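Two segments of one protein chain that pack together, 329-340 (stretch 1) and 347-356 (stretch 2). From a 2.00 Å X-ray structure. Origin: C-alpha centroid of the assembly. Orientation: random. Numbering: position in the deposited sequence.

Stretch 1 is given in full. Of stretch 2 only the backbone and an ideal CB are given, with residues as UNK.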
# COMPACT_ATOMS: atom_id res chain seq x y z
N ILE A 329 -1.83 14.63 -14.00
CA ILE A 329 -2.29 15.30 -15.21
C ILE A 329 -3.40 14.47 -15.84
O ILE A 329 -3.17 13.34 -16.30
CB ILE A 329 -1.18 15.50 -16.25
CG1 ILE A 329 0.04 16.18 -15.61
CG2 ILE A 329 -1.70 16.38 -17.39
CD1 ILE A 329 1.19 16.41 -16.58
N ASP A 330 -4.60 15.04 -15.85
CA ASP A 330 -5.77 14.41 -16.43
C ASP A 330 -5.63 14.50 -17.95
O ASP A 330 -4.77 15.21 -18.46
CB ASP A 330 -7.02 15.18 -15.96
CG ASP A 330 -8.31 14.63 -16.53
OD1 ASP A 330 -8.43 13.40 -16.73
OD2 ASP A 330 -9.24 15.44 -16.75
N TRP A 331 -6.46 13.75 -18.67
CA TRP A 331 -6.42 13.78 -20.14
C TRP A 331 -7.21 15.04 -20.54
O TRP A 331 -7.16 16.04 -19.82
CB TRP A 331 -7.06 12.50 -20.69
CG TRP A 331 -6.90 12.22 -22.17
CD1 TRP A 331 -7.64 11.33 -22.90
CD2 TRP A 331 -5.95 12.79 -23.09
NE1 TRP A 331 -7.21 11.31 -24.21
CE2 TRP A 331 -6.18 12.19 -24.35
CE3 TRP A 331 -4.92 13.74 -22.97
CZ2 TRP A 331 -5.42 12.52 -25.49
CZ3 TRP A 331 -4.17 14.07 -24.10
CH2 TRP A 331 -4.43 13.46 -25.35
N ASN A 332 -7.93 15.00 -21.65
CA ASN A 332 -8.70 16.17 -22.12
C ASN A 332 -9.37 16.98 -21.01
O ASN A 332 -10.16 16.44 -20.23
CB ASN A 332 -9.78 15.76 -23.12
CG ASN A 332 -9.22 15.01 -24.30
OD1 ASN A 332 -8.66 15.61 -25.23
ND2 ASN A 332 -9.38 13.69 -24.29
N LEU A 333 -9.08 18.27 -20.96
CA LEU A 333 -9.68 19.17 -19.98
C LEU A 333 -11.14 19.38 -20.31
O LEU A 333 -11.99 19.54 -19.42
CB LEU A 333 -9.04 20.56 -20.05
CG LEU A 333 -7.63 20.86 -19.56
CD1 LEU A 333 -7.17 22.17 -20.19
CD2 LEU A 333 -7.63 20.95 -18.05
N LEU A 334 -11.42 19.38 -21.60
CA LEU A 334 -12.75 19.67 -22.11
C LEU A 334 -13.05 18.93 -23.41
O LEU A 334 -12.16 18.71 -24.22
CB LEU A 334 -12.83 21.18 -22.37
CG LEU A 334 -13.92 21.76 -23.26
CD1 LEU A 334 -15.22 21.82 -22.47
CD2 LEU A 334 -13.52 23.16 -23.73
N LEU A 335 -14.32 18.56 -23.59
CA LEU A 335 -14.76 17.87 -24.80
C LEU A 335 -16.21 18.25 -25.07
O LEU A 335 -16.86 18.87 -24.22
CB LEU A 335 -14.63 16.36 -24.64
CG LEU A 335 -13.21 15.79 -24.55
CD1 LEU A 335 -13.27 14.29 -24.32
CD2 LEU A 335 -12.45 16.09 -25.84
N ASN A 336 -16.73 17.91 -26.24
CA ASN A 336 -18.13 18.25 -26.52
C ASN A 336 -19.06 17.27 -25.82
O ASN A 336 -18.61 16.33 -25.16
CB ASN A 336 -18.39 18.32 -28.04
CG ASN A 336 -18.19 17.00 -28.76
OD1 ASN A 336 -17.88 16.98 -29.95
ND2 ASN A 336 -18.40 15.90 -28.05
N SER A 337 -20.37 17.51 -25.94
CA SER A 337 -21.36 16.67 -25.28
C SER A 337 -21.21 15.17 -25.49
O SER A 337 -21.51 14.39 -24.59
CB SER A 337 -22.77 17.09 -25.72
OG SER A 337 -22.99 18.46 -25.42
N GLU A 338 -20.75 14.76 -26.67
CA GLU A 338 -20.62 13.33 -26.94
C GLU A 338 -19.24 12.75 -26.61
O GLU A 338 -19.01 11.56 -26.78
CB GLU A 338 -20.97 13.02 -28.39
CG GLU A 338 -19.89 13.33 -29.41
CD GLU A 338 -20.29 12.93 -30.82
OE1 GLU A 338 -20.85 11.83 -31.00
OE2 GLU A 338 -20.04 13.72 -31.76
N GLY A 339 -18.34 13.60 -26.13
CA GLY A 339 -17.01 13.13 -25.78
C GLY A 339 -16.01 13.21 -26.92
O GLY A 339 -15.05 12.44 -26.97
N GLY A 340 -16.26 14.13 -27.84
CA GLY A 340 -15.38 14.31 -28.98
C GLY A 340 -14.93 15.75 -29.08
O GLY A 340 -15.14 16.53 -28.15
N UNK A 347 -14.38 8.20 -28.44
CA UNK A 347 -15.03 9.17 -27.56
C UNK A 347 -14.81 8.85 -26.08
O UNK A 347 -14.88 7.70 -25.67
CB UNK A 347 -16.53 9.22 -27.86
N UNK A 348 -14.55 9.89 -25.29
CA UNK A 348 -14.30 9.74 -23.86
C UNK A 348 -14.94 10.87 -23.08
O UNK A 348 -15.28 11.91 -23.64
CB UNK A 348 -12.80 9.69 -23.58
N UNK A 349 -15.10 10.68 -21.77
CA UNK A 349 -15.65 11.74 -20.94
C UNK A 349 -14.49 12.67 -20.56
O UNK A 349 -13.33 12.26 -20.58
CB UNK A 349 -16.35 11.18 -19.70
N UNK A 350 -14.81 13.92 -20.23
CA UNK A 350 -13.83 14.90 -19.77
C UNK A 350 -14.52 15.53 -18.57
O UNK A 350 -15.75 15.61 -18.53
CB UNK A 350 -13.44 15.92 -20.84
N UNK A 351 -13.75 15.97 -17.56
CA UNK A 351 -14.37 16.57 -16.37
C UNK A 351 -15.36 17.68 -16.69
O UNK A 351 -16.32 17.90 -15.95
CB UNK A 351 -13.28 17.12 -15.45
N UNK A 352 -15.12 18.39 -17.78
CA UNK A 352 -16.03 19.45 -18.20
C UNK A 352 -16.37 19.20 -19.66
O UNK A 352 -15.49 18.94 -20.48
CB UNK A 352 -15.42 20.84 -18.00
N UNK A 353 -17.65 19.26 -19.98
CA UNK A 353 -18.10 19.07 -21.34
C UNK A 353 -18.96 20.26 -21.74
O UNK A 353 -19.60 20.88 -20.89
CB UNK A 353 -18.87 17.76 -21.49
N UNK A 354 -18.96 20.58 -23.02
CA UNK A 354 -19.69 21.74 -23.50
C UNK A 354 -20.62 21.48 -24.68
O UNK A 354 -20.26 20.81 -25.65
CB UNK A 354 -18.69 22.83 -23.89
N UNK A 355 -21.83 22.02 -24.57
CA UNK A 355 -22.86 21.89 -25.60
C UNK A 355 -22.96 23.24 -26.31
O UNK A 355 -23.53 24.20 -25.77
CB UNK A 355 -24.21 21.47 -25.01
N UNK A 356 -22.41 23.31 -27.51
CA UNK A 356 -22.39 24.54 -28.30
C UNK A 356 -23.77 25.06 -28.69
O UNK A 356 -24.00 26.27 -28.65
CB UNK A 356 -21.57 24.31 -29.57

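Position 347 opens the contact beside the turn of stretch 1. Its CA-to-CB bond runs sideways, and the ideal CB lies 3.6 Å from Glu338 O and 3.7 Å from Gly339 O, so a side chain that covers the turn without needing a partner would suit: leucine, isoleucine, methionine, or the stem of a lysine. The residue is Leu347, whose CD1 comes 3.5 Å from Glu338 O while its CD2 lies 3.7 Å from Gly340 CA.

At 348 the backbone does most of the work. Its N donates to Gly339 O at 3.1 Å, and its O sits 3.0 Å from Gly339 CA, close enough that a CB on Gly339 would clash. The ideal CB points sideways, 4.7 Å from Leu335 CD1, so many small or medium residues could fit. Cys348 keeps its side chain beyond 4.5 Å of stretch 1, leaving the contact to the backbone.

Position 349 points away and its CB finds nothing of stretch 1, which leaves the choice open. It is Glu349; its backbone O accepts from a water that in turn accepts from Asn332 ND2, a bridge independent of the side chain.

Position 350 leaves little room. CA-to-CB points toward stretch 1, with the ideal CB 3.4 Å from Asn332 O and 3.7 Å from Leu335 CG. Alanine is favoured, with glycine or serine possible. Ala350 makes an apolar contact with Leu335 through its CB.

Position 351, with phi near -51°, permits proline, though its sideways CB would tolerate others. Pro351 sets its CG 3.1 Å from Asp330 OD2 and its CD 3.6 Å from Asn332 O.

From 352 the chain runs as a strand parallel to 334-336. The ideal CB at 352 shares a face with Leu334 and lies 4.6 Å from Leu334 CD1, so valine or isoleucine suits. Ile352 brings CG2 4.0 Å from Leu334 CD1, and its O accepts a weak bond from Leu335 N at 3.3 Å.

Position 353 shares the other face with Leu335, its CB 3.9 Å from Asn336 O. A donor of moderate reach, glutamine or lysine, could use that carbonyl. In Gln353, NE2 donates to Asn336 O at 3.0 Å.

At 354 the backbone N donates to Leu335 O at 3.0 Å. The sideways CB, 3.9 Å from Leu334 CD1, favours an apolar start, aliphatic or aromatic. Tyr354 supplies that CB contact while its end leads away.

At 355 the sideways CB already lies 3.3 Å from Ser337 OG; that hydroxyl makes serine, asparagine or aspartate reasonable, though alanine would do. Asp355 meets it with CB, its OD2 hydrogen-bonded just outside the stretches. Position 356 touches nothing here: Ala356.

Stretch 2 347-356: LCEAPIQYDA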
# COMPACT_ATOMS: atom_id res chain seq x y z
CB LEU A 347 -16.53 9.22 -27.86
CG LEU A 347 -16.91 9.47 -29.33
CD1 LEU A 347 -18.42 9.38 -29.50
CD2 LEU A 347 -16.40 10.84 -29.77
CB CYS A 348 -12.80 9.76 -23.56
SG CYS A 348 -11.79 8.48 -24.35
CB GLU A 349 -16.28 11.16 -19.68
CG GLU A 349 -17.07 12.15 -18.85
CD GLU A 349 -17.56 11.57 -17.54
OE1 GLU A 349 -16.76 11.45 -16.59
OE2 GLU A 349 -18.76 11.21 -17.47
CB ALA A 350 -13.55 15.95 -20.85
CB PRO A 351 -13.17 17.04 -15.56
CG PRO A 351 -12.14 15.99 -15.88
CD PRO A 351 -12.29 15.85 -17.38
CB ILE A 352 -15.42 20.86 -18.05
CG1 ILE A 352 -15.21 21.18 -16.57
CG2 ILE A 352 -16.35 21.91 -18.67
CD1 ILE A 352 -14.73 22.60 -16.30
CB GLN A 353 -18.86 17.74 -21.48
CG GLN A 353 -17.91 16.54 -21.47
CD GLN A 353 -18.63 15.21 -21.54
OE1 GLN A 353 -19.17 14.73 -20.54
NE2 GLN A 353 -18.66 14.62 -22.73
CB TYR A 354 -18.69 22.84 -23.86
CG TYR A 354 -19.30 24.07 -24.49
CD1 TYR A 354 -19.18 24.31 -25.85
CD2 TYR A 354 -19.99 25.00 -23.71
CE1 TYR A 354 -19.73 25.44 -26.44
CE2 TYR A 354 -20.55 26.14 -24.29
CZ TYR A 354 -20.42 26.35 -25.65
OH TYR A 354 -20.96 27.48 -26.23
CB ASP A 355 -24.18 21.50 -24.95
CG ASP A 355 -25.38 21.75 -25.84
OD1 ASP A 355 -25.27 21.61 -27.08
OD2 ASP A 355 -26.45 22.09 -25.29
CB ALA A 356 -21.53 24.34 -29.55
O HOH W 1 -10.72 12.81 -21.80
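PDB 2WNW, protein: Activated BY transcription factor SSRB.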